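Glutamyl endopeptidase (PDB 6PYM) probably cleaves proteins on the carboxyl side of glutamate and also aspartate, as a secreted serine endopeptidase. Local coordinates at residues Y19-I27 against M34-G42; G78-I86 against L97-I108. The protein carries 1 engineered substitution. All coordinates share one frame; numbering follows the deposited sequence.

Contact 1: residues Y19-I27 against M34-G42; sequences YDAVSFIYI and MSGSGVVVG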
loop_
_atom_site.group_PDB
_atom_site.type_symbol
_atom_site.label_atom_id
_atom_site.label_comp_id
_atom_site.label_asym_id
_atom_site.label_seq_id
_atom_site.Cartn_x
_atom_site.Cartn_y
_atom_site.Cartn_z
ATOM N N TYR A 19 -11.414 -1.865 0.688
ATOM C CA TYR A 19 -10.806 -0.951 -0.267
ATOM C C TYR A 19 -10.594 0.444 0.293
ATOM O O TYR A 19 -9.745 1.177 -0.230
ATOM C CB TYR A 19 -11.664 -0.869 -1.528
ATOM C CG TYR A 19 -11.797 -2.209 -2.202
ATOM C CD1 TYR A 19 -10.709 -2.785 -2.846
ATOM C CD2 TYR A 19 -12.991 -2.913 -2.170
ATOM C CE1 TYR A 19 -10.808 -4.014 -3.457
ATOM C CE2 TYR A 19 -13.104 -4.152 -2.776
ATOM C CZ TYR A 19 -12.006 -4.702 -3.414
ATOM O OH TYR A 19 -12.129 -5.944 -4.012
ATOM N N ASP A 20 -11.319 0.821 1.351
ATOM C CA ASP A 20 -11.258 2.205 1.807
ATOM C C ASP A 20 -9.847 2.613 2.215
ATOM O O ASP A 20 -9.447 3.763 2.006
ATOM C CB ASP A 20 -12.277 2.501 2.917
ATOM C CG ASP A 20 -12.094 1.645 4.174
ATOM O OD1 ASP A 20 -11.366 0.627 4.158
ATOM O OD2 ASP A 20 -12.734 1.995 5.203
ATOM N N ALA A 21 -9.081 1.690 2.796
ATOM C CA ALA A 21 -7.743 2.003 3.278
ATOM C C ALA A 21 -6.718 2.105 2.156
ATOM O O ALA A 21 -5.627 2.644 2.378
ATOM C CB ALA A 21 -7.298 0.956 4.300
ATOM N N VAL A 22 -7.025 1.566 0.979
ATOM C CA VAL A 22 -6.124 1.672 -0.161
ATOM C C VAL A 22 -6.021 3.136 -0.576
ATOM O O VAL A 22 -7.045 3.820 -0.730
ATOM C CB VAL A 22 -6.622 0.781 -1.310
ATOM C CG1 VAL A 22 -5.693 0.878 -2.511
ATOM C CG2 VAL A 22 -6.759 -0.668 -0.845
ATOM N N SER A 23 -4.788 3.630 -0.760
ATOM C CA SER A 23 -4.559 5.061 -0.884
ATOM C C SER A 23 -3.680 5.406 -2.076
ATOM O O SER A 23 -2.727 4.688 -2.399
ATOM C CB SER A 23 -3.916 5.620 0.382
ATOM O OG SER A 23 -4.717 5.358 1.526
ATOM N N PHE A 24 -3.996 6.537 -2.697
ATOM C CA PHE A 24 -3.258 7.098 -3.821
ATOM C C PHE A 24 -2.296 8.163 -3.310
ATOM O O PHE A 24 -2.675 8.998 -2.479
ATOM C CB PHE A 24 -4.268 7.708 -4.797
ATOM C CG PHE A 24 -3.667 8.570 -5.873
ATOM C CD1 PHE A 24 -2.961 8.009 -6.925
ATOM C CD2 PHE A 24 -3.846 9.951 -5.851
ATOM C CE1 PHE A 24 -2.423 8.815 -7.922
ATOM C CE2 PHE A 24 -3.315 10.754 -6.844
ATOM C CZ PHE A 24 -2.609 10.183 -7.875
ATOM N N ILE A 25 -1.052 8.124 -3.786
ATOM C CA ILE A 25 -0.013 9.042 -3.338
ATOM C C ILE A 25 0.437 9.893 -4.517
ATOM O O ILE A 25 0.735 9.362 -5.595
ATOM C CB ILE A 25 1.179 8.278 -2.741
ATOM C CG1 ILE A 25 0.720 7.449 -1.541
ATOM C CG2 ILE A 25 2.278 9.247 -2.325
ATOM C CD1 ILE A 25 1.852 6.725 -0.819
ATOM N N TYR A 26 0.506 11.209 -4.307
ATOM C CA TYR A 26 0.882 12.158 -5.346
ATOM C C TYR A 26 1.997 13.037 -4.802
ATOM O O TYR A 26 1.856 13.626 -3.728
ATOM C CB TYR A 26 -0.329 13.013 -5.726
ATOM C CG TYR A 26 -0.110 13.954 -6.896
ATOM C CD1 TYR A 26 0.382 15.244 -6.699
ATOM C CD2 TYR A 26 -0.422 13.563 -8.193
ATOM C CE1 TYR A 26 0.567 16.115 -7.775
ATOM C CE2 TYR A 26 -0.237 14.425 -9.272
ATOM C CZ TYR A 26 0.248 15.695 -9.053
ATOM O OH TYR A 26 0.421 16.540 -10.131
ATOM N N ILE A 27 3.114 13.099 -5.526
ATOM C CA ILE A 27 4.273 13.892 -5.115
ATOM C C ILE A 27 4.718 14.748 -6.293
ATOM O O ILE A 27 5.201 14.211 -7.298
ATOM C CB ILE A 27 5.439 13.011 -4.631
ATOM C CG1 ILE A 27 5.004 12.085 -3.491
ATOM C CG2 ILE A 27 6.606 13.885 -4.179
ATOM C CD1 ILE A 27 6.070 11.081 -3.069
ATOM N N MET A 34 5.330 12.367 -9.500
ATOM C CA MET A 34 5.344 10.925 -9.381
ATOM C C MET A 34 4.134 10.518 -8.558
ATOM O O MET A 34 3.621 11.293 -7.742
ATOM C CB MET A 34 6.619 10.432 -8.729
ATOM C CG MET A 34 6.889 11.044 -7.396
ATOM S SD MET A 34 8.466 10.470 -6.754
ATOM C CE MET A 34 8.061 8.785 -6.297
ATOM N N SER A 35 3.654 9.311 -8.799
ATOM C CA SER A 35 2.532 8.809 -8.030
ATOM C C SER A 35 2.832 7.402 -7.557
ATOM O O SER A 35 3.654 6.684 -8.136
ATOM C CB SER A 35 1.209 8.869 -8.800
ATOM O OG SER A 35 1.143 7.896 -9.826
ATOM N N GLY A 36 2.174 7.030 -6.470
ATOM C CA GLY A 36 2.305 5.697 -5.935
ATOM C C GLY A 36 1.052 5.298 -5.198
ATOM O O GLY A 36 -0.018 5.893 -5.392
ATOM N N SER A 37 1.190 4.287 -4.351
ATOM C CA SER A 37 0.095 3.692 -3.611
ATOM C C SER A 37 0.512 3.512 -2.157
ATOM O O SER A 37 1.690 3.600 -1.802
ATOM C CB SER A 37 -0.266 2.330 -4.213
ATOM O OG SER A 37 -0.581 2.439 -5.598
ATOM N N GLY A 38 -0.464 3.214 -1.317
ATOM C CA GLY A 38 -0.188 2.914 0.070
ATOM C C GLY A 38 -1.433 2.382 0.733
ATOM O O GLY A 38 -2.463 2.189 0.084
ATOM N N VAL A 39 -1.355 2.184 2.049
ATOM C CA VAL A 39 -2.497 1.636 2.778
ATOM C C VAL A 39 -2.557 2.249 4.172
ATOM O O VAL A 39 -1.552 2.280 4.895
ATOM C CB VAL A 39 -2.471 0.089 2.797
ATOM C CG1 VAL A 39 -1.199 -0.460 3.453
ATOM C CG2 VAL A 39 -3.725 -0.469 3.460
ATOM N N VAL A 40 -3.739 2.737 4.549
ATOM C CA VAL A 40 -3.937 3.275 5.892
ATOM C C VAL A 40 -3.921 2.138 6.900
ATOM O O VAL A 40 -4.654 1.155 6.745
ATOM C CB VAL A 40 -5.272 4.032 5.982
ATOM C CG1 VAL A 40 -5.500 4.528 7.411
ATOM C CG2 VAL A 40 -5.311 5.183 4.990
ATOM N N VAL A 41 -3.118 2.283 7.962
ATOM C CA VAL A 41 -2.963 1.229 8.968
ATOM C C VAL A 41 -3.092 1.718 10.406
ATOM O O VAL A 41 -3.077 0.903 11.333
ATOM C CB VAL A 41 -1.649 0.439 8.801
ATOM C CG1 VAL A 41 -1.573 -0.232 7.447
ATOM C CG2 VAL A 41 -0.439 1.336 9.021
ATOM N N GLY A 42 -3.199 3.027 10.615
ATOM C CA GLY A 42 -3.329 3.564 11.956
ATOM C C GLY A 42 -3.947 4.944 11.911
ATOM O O GLY A 42 -4.206 5.501 10.841
#
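With chi1 at -60° and chi2 at -176°, the Ile-25 side chain runs out extended beside its own backbone N and lays CD1 against Ser-37 O, 3.3 Å away, next to the bare backbone of Gly-38. Phe-24, on the other face of the sheet, has CG anti to its N (chi1 168°), which carries ring atom CE1 to 3.7 Å from Ser-35 CB. At the far end Ile-27 CB rests on Met-34 CG at 3.7 Å. Between these side chains the two backbones are laced antiparallel from Ala-21/Val-40 to Ile-27/Met-34. Ala-21 O takes two donors from opposite faces of its carbonyl plane: Val-40 N at 2.9 Å and the hydroxyl Ser-23 OG at 3.0 Å, the second standing well above that plane. Val-40 CG2 closes over the same hydroxyl, 3.5 Å from Ser-23 OG. Outside the pair, Ser-37 OG bonds to Gly-167 O and Tyr-134 N, and the Ser-37 backbone bonds to that of Ala-169, the engineered residue at the predicted nucleophile position. This is a beta hairpin of the closed six-stranded antiparallel barrel of a trypsin-like protease, with one strand bordering the catalytic site.

Contact 2: residues G78-I86 against L97-I108; sequences GKFVGQEII and LRVSPNEHNQHI
Arg-98 O is gripped by two successive backbone amides, Gln-83 N at 2.7 Å in the carbonyl plane and Glu-84 N at 3.1 Å, tilted from it. Two residues facing one make this a classic beta bulge, set in the hairpin of strands 80-87 and 95-99 in the trypsin-like barrel. Past the bulge Arg-98 N returns a bond to Glu-84 O, and before it Ser-100 N bonds to Val-81 O. Glu-84 and Arg-98 run out side by side, both with CG anti to the backbone N, and meet in a salt bridge between Glu-84 OE1 and Arg-98 NH1 at 3.0 Å. Its hydrogen bond is weak: OE1 lies at the guanidinium edge, but the N-H points well off it (125°). Ile-86 CD1 sits over one guanidinium face, and the stronger hold on the guanidinium is the salt bridge from Arg-98 NE to Glu-45 OE2. Where the strands part, the Phe-80 ring packs against the 100-107 loop and Ile-108, the first residue of helix 108-111. Ile-108 CB stands over the ring centre in a CH-pi contact, while Ser-100 O and Gln-106 O lie at the ring edge. The loop is tied by Asn-102, whose OD1 takes His-104 N, as an Asx turn, and Gln-106 N from opposite faces of its plane. A water bridges Lys-79 O and Asn-102 ND2 across the segments. On its other N-H, Asn-102 ND2 makes an almost straight 2.8 Å bond, at 179°, to a lone pair of Gln-106 OE1.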
loop_
_atom_site.group_PDB
_atom_site.type_symbol
_atom_site.label_atom_id
_atom_site.label_comp_id
_atom_site.label_asym_id
_atom_site.label_seq_id
_atom_site.Cartn_x
_atom_site.Cartn_y
_atom_site.Cartn_z
ATOM N N GLY A 78 -10.955 13.149 0.465
ATOM C CA GLY A 78 -10.027 14.251 0.363
ATOM C C GLY A 78 -8.586 13.779 0.384
ATOM O O GLY A 78 -8.246 12.687 -0.100
ATOM N N LYS A 79 -7.720 14.616 0.949
ATOM C CA LYS A 79 -6.309 14.299 1.053
ATOM C C LYS A 79 -5.790 14.612 2.448
ATOM O O LYS A 79 -6.405 15.353 3.226
ATOM C CB LYS A 79 -5.453 15.003 -0.014
ATOM C CG LYS A 79 -5.087 16.442 0.277
ATOM C CD LYS A 79 -4.136 16.968 -0.795
ATOM C CE LYS A 79 -3.484 18.283 -0.384
ATOM N NZ LYS A 79 -4.466 19.395 -0.241
ATOM N N PHE A 80 -4.642 14.011 2.751
ATOM C CA PHE A 80 -3.896 14.217 3.979
ATOM C C PHE A 80 -2.444 14.436 3.594
ATOM O O PHE A 80 -1.931 13.789 2.673
ATOM C CB PHE A 80 -4.028 12.989 4.877
ATOM C CG PHE A 80 -5.437 12.730 5.312
ATOM C CD1 PHE A 80 -6.336 12.098 4.463
ATOM C CD2 PHE A 80 -5.877 13.154 6.552
ATOM C CE1 PHE A 80 -7.642 11.892 4.844
ATOM C CE2 PHE A 80 -7.179 12.946 6.941
ATOM C CZ PHE A 80 -8.065 12.312 6.088
ATOM N N VAL A 81 -1.789 15.366 4.272
ATOM C CA VAL A 81 -0.444 15.801 3.906
ATOM C C VAL A 81 0.586 15.109 4.786
ATOM O O VAL A 81 0.421 15.014 6.010
ATOM C CB VAL A 81 -0.323 17.335 3.991
ATOM C CG1 VAL A 81 1.078 17.790 3.589
ATOM C CG2 VAL A 81 -1.376 18.002 3.109
ATOM N N GLY A 82 1.662 14.638 4.165
ATOM C CA GLY A 82 2.730 14.007 4.908
ATOM C C GLY A 82 3.281 14.879 6.017
ATOM O O GLY A 82 3.435 16.094 5.850
ATOM N N GLN A 83 3.579 14.266 7.150
ATOM C CA GLN A 83 4.102 14.953 8.323
ATOM C C GLN A 83 5.444 14.406 8.772
ATOM O O GLN A 83 6.334 15.185 9.132
ATOM C CB GLN A 83 3.087 14.870 9.482
ATOM C CG GLN A 83 3.436 15.730 10.698
ATOM C CD GLN A 83 4.305 15.008 11.705
ATOM O OE1 GLN A 83 4.233 13.788 11.849
ATOM N NE2 GLN A 83 5.138 15.762 12.415
ATOM N N GLU A 84 5.627 13.085 8.754
ATOM C CA GLU A 84 6.884 12.486 9.172
ATOM C C GLU A 84 7.074 11.161 8.446
ATOM O O GLU A 84 6.145 10.349 8.373
ATOM C CB GLU A 84 6.895 12.254 10.688
ATOM C CG GLU A 84 8.215 11.725 11.225
ATOM C CD GLU A 84 8.196 11.516 12.729
ATOM O OE1 GLU A 84 7.091 11.431 13.308
ATOM O OE2 GLU A 84 9.289 11.439 13.327
ATOM N N ILE A 85 8.284 10.940 7.939
ATOM C CA ILE A 85 8.652 9.693 7.280
ATOM C C ILE A 85 9.425 8.840 8.271
ATOM O O ILE A 85 10.421 9.297 8.849
ATOM C CB ILE A 85 9.497 9.967 6.027
ATOM C CG1 ILE A 85 8.660 10.697 4.976
ATOM C CG2 ILE A 85 10.090 8.666 5.496
ATOM C CD1 ILE A 85 9.491 11.346 3.900
ATOM N N ILE A 86 8.973 7.605 8.473
ATOM C CA ILE A 86 9.625 6.658 9.371
ATOM C C ILE A 86 10.054 5.443 8.556
ATOM O O ILE A 86 9.256 4.514 8.368
ATOM C CB ILE A 86 8.691 6.241 10.516
ATOM C CG1 ILE A 86 8.085 7.462 11.214
ATOM C CG2 ILE A 86 9.444 5.394 11.517
ATOM C CD1 ILE A 86 6.923 7.120 12.124
ATOM N N LEU A 97 4.464 6.445 6.611
ATOM C CA LEU A 97 4.279 7.881 6.447
ATOM C C LEU A 97 3.192 8.302 7.420
ATOM O O LEU A 97 2.042 7.862 7.308
ATOM C CB LEU A 97 3.900 8.263 5.018
ATOM C CG LEU A 97 3.662 9.765 4.810
ATOM C CD1 LEU A 97 4.937 10.579 5.014
ATOM C CD2 LEU A 97 3.085 10.024 3.441
ATOM N N ARG A 98 3.567 9.118 8.399
ATOM C CA ARG A 98 2.593 9.747 9.271
ATOM C C ARG A 98 2.084 10.996 8.573
ATOM O O ARG A 98 2.880 11.766 8.026
ATOM C CB ARG A 98 3.261 10.110 10.595
ATOM C CG ARG A 98 2.343 10.684 11.652
ATOM C CD ARG A 98 3.011 10.597 13.018
ATOM N NE ARG A 98 3.076 9.212 13.478
ATOM C CZ ARG A 98 4.115 8.672 14.105
ATOM N NH1 ARG A 98 5.199 9.393 14.352
ATOM N NH2 ARG A 98 4.066 7.401 14.480
ATOM N N VAL A 99 0.768 11.183 8.569
ATOM C CA VAL A 99 0.142 12.322 7.918
ATOM C C VAL A 99 -0.535 13.201 8.960
ATOM O O VAL A 99 -0.958 12.738 10.026
ATOM C CB VAL A 99 -0.863 11.903 6.820
ATOM C CG1 VAL A 99 -0.138 11.209 5.676
ATOM C CG2 VAL A 99 -1.954 11.004 7.390
ATOM N N SER A 100 -0.652 14.483 8.626
ATOM C CA SER A 100 -1.368 15.425 9.466
ATOM C C SER A 100 -2.872 15.199 9.346
ATOM O O SER A 100 -3.346 14.611 8.371
ATOM C CB SER A 100 -1.046 16.850 9.021
ATOM O OG SER A 100 0.324 17.152 9.214
ATOM N N PRO A 101 -3.651 15.666 10.327
ATOM C CA PRO A 101 -5.106 15.697 10.149
ATOM C C PRO A 101 -5.466 16.603 8.981
ATOM O O PRO A 101 -4.666 17.426 8.533
ATOM C CB PRO A 101 -5.620 16.290 11.471
ATOM C CG PRO A 101 -4.492 16.152 12.438
ATOM C CD PRO A 101 -3.234 16.214 11.631
ATOM N N ASN A 102 -6.692 16.451 8.487
ATOM C CA ASN A 102 -7.129 17.245 7.343
ATOM C C ASN A 102 -7.641 18.615 7.794
ATOM O O ASN A 102 -7.561 18.985 8.970
ATOM C CB ASN A 102 -8.121 16.469 6.477
ATOM C CG ASN A 102 -9.471 16.257 7.152
ATOM O OD1 ASN A 102 -9.769 16.828 8.207
ATOM N ND2 ASN A 102 -10.300 15.426 6.534
ATOM N N GLU A 103 -8.200 19.370 6.844
ATOM C CA GLU A 103 -8.679 20.725 7.103
ATOM C C GLU A 103 -9.857 20.761 8.068
ATOM O O GLU A 103 -10.190 21.836 8.577
ATOM C CB GLU A 103 -9.072 21.397 5.785
ATOM C CG GLU A 103 -10.259 20.747 5.067
ATOM C CD GLU A 103 -9.879 19.506 4.271
ATOM O OE1 GLU A 103 -10.772 18.924 3.619
ATOM O OE2 GLU A 103 -8.694 19.110 4.294
ATOM N N HIS A 104 -10.505 19.625 8.315
ATOM C CA HIS A 104 -11.583 19.525 9.286
ATOM C C HIS A 104 -11.119 18.903 10.593
ATOM O O HIS A 104 -11.953 18.499 11.410
ATOM C CB HIS A 104 -12.741 18.716 8.704
ATOM C CG HIS A 104 -13.242 19.243 7.395
ATOM N ND1 HIS A 104 -13.470 18.432 6.303
ATOM C CD2 HIS A 104 -13.552 20.501 7.002
ATOM C CE1 HIS A 104 -13.902 19.169 5.295
ATOM N NE2 HIS A 104 -13.961 20.427 5.693
ATOM N N ASN A 105 -9.805 18.804 10.793
ATOM C CA ASN A 105 -9.207 18.179 11.972
ATOM C C ASN A 105 -9.577 16.704 12.108
ATOM O O ASN A 105 -9.587 16.156 13.211
ATOM C CB ASN A 105 -9.477 18.958 13.265
ATOM C CG ASN A 105 -8.442 18.670 14.339
ATOM O OD1 ASN A 105 -7.275 18.417 14.039
ATOM N ND2 ASN A 105 -8.868 18.700 15.597
ATOM N N GLN A 106 -9.877 16.039 10.995
ATOM C CA GLN A 106 -10.111 14.601 11.005
ATOM C C GLN A 106 -8.798 13.876 10.747
ATOM O O GLN A 106 -7.970 14.329 9.955
ATOM C CB GLN A 106 -11.103 14.209 9.912
ATOM C CG GLN A 106 -12.449 14.892 10.000
ATOM C CD GLN A 106 -13.288 14.641 8.765
ATOM O OE1 GLN A 106 -12.848 14.887 7.641
ATOM N NE2 GLN A 106 -14.499 14.140 8.964
ATOM N N HIS A 107 -8.612 12.752 11.422
ATOM C CA HIS A 107 -7.429 11.932 11.221
ATOM C C HIS A 107 -7.719 10.869 10.172
ATOM O O HIS A 107 -8.856 10.429 10.008
ATOM C CB HIS A 107 -7.017 11.294 12.541
ATOM C CG HIS A 107 -6.722 12.297 13.612
ATOM N ND1 HIS A 107 -5.449 12.754 13.873
ATOM C CD2 HIS A 107 -7.542 12.956 14.467
ATOM C CE1 HIS A 107 -5.493 13.639 14.855
ATOM N NE2 HIS A 107 -6.751 13.779 15.231
ATOM N N ILE A 108 -6.674 10.457 9.451
ATOM C CA ILE A 108 -6.887 9.561 8.317
ATOM C C ILE A 108 -7.520 8.247 8.763
ATOM O O ILE A 108 -8.392 7.702 8.077
ATOM C CB ILE A 108 -5.589 9.367 7.508
ATOM C CG1 ILE A 108 -5.887 8.692 6.170
ATOM C CG2 ILE A 108 -4.535 8.592 8.299
ATOM C CD1 ILE A 108 -4.737 8.772 5.197
HETATM O O HOH W 1 -9.232 14.804 3.804
HETATM O O HOH W 2 -8.718 17.403 1.328
HETATM O O HOH W 3 -3.344 17.110 5.997
#

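Both contacts are antiparallel hairpins of the same six-stranded barrel, the first closing before the second opens along the chain, with centres about 12 Å apart. Contact 1 lies near the middle of the protein and is mostly buried; regular backbone pairing and small or apolar side chains do most of its work. Contact 2 sits farther out, partly open to solvent, and there the chemistry turns to a salt bridge, bridging waters and a loop held by side-chain amides. Strand 45-48 lies between 34-42 and 95-99 in the barrel, while strand 64-67 joins 22-27 to 80-87. The two contacts also touch directly, Val-40 CG2 packing 3.6 Å from Ile-108 CD1.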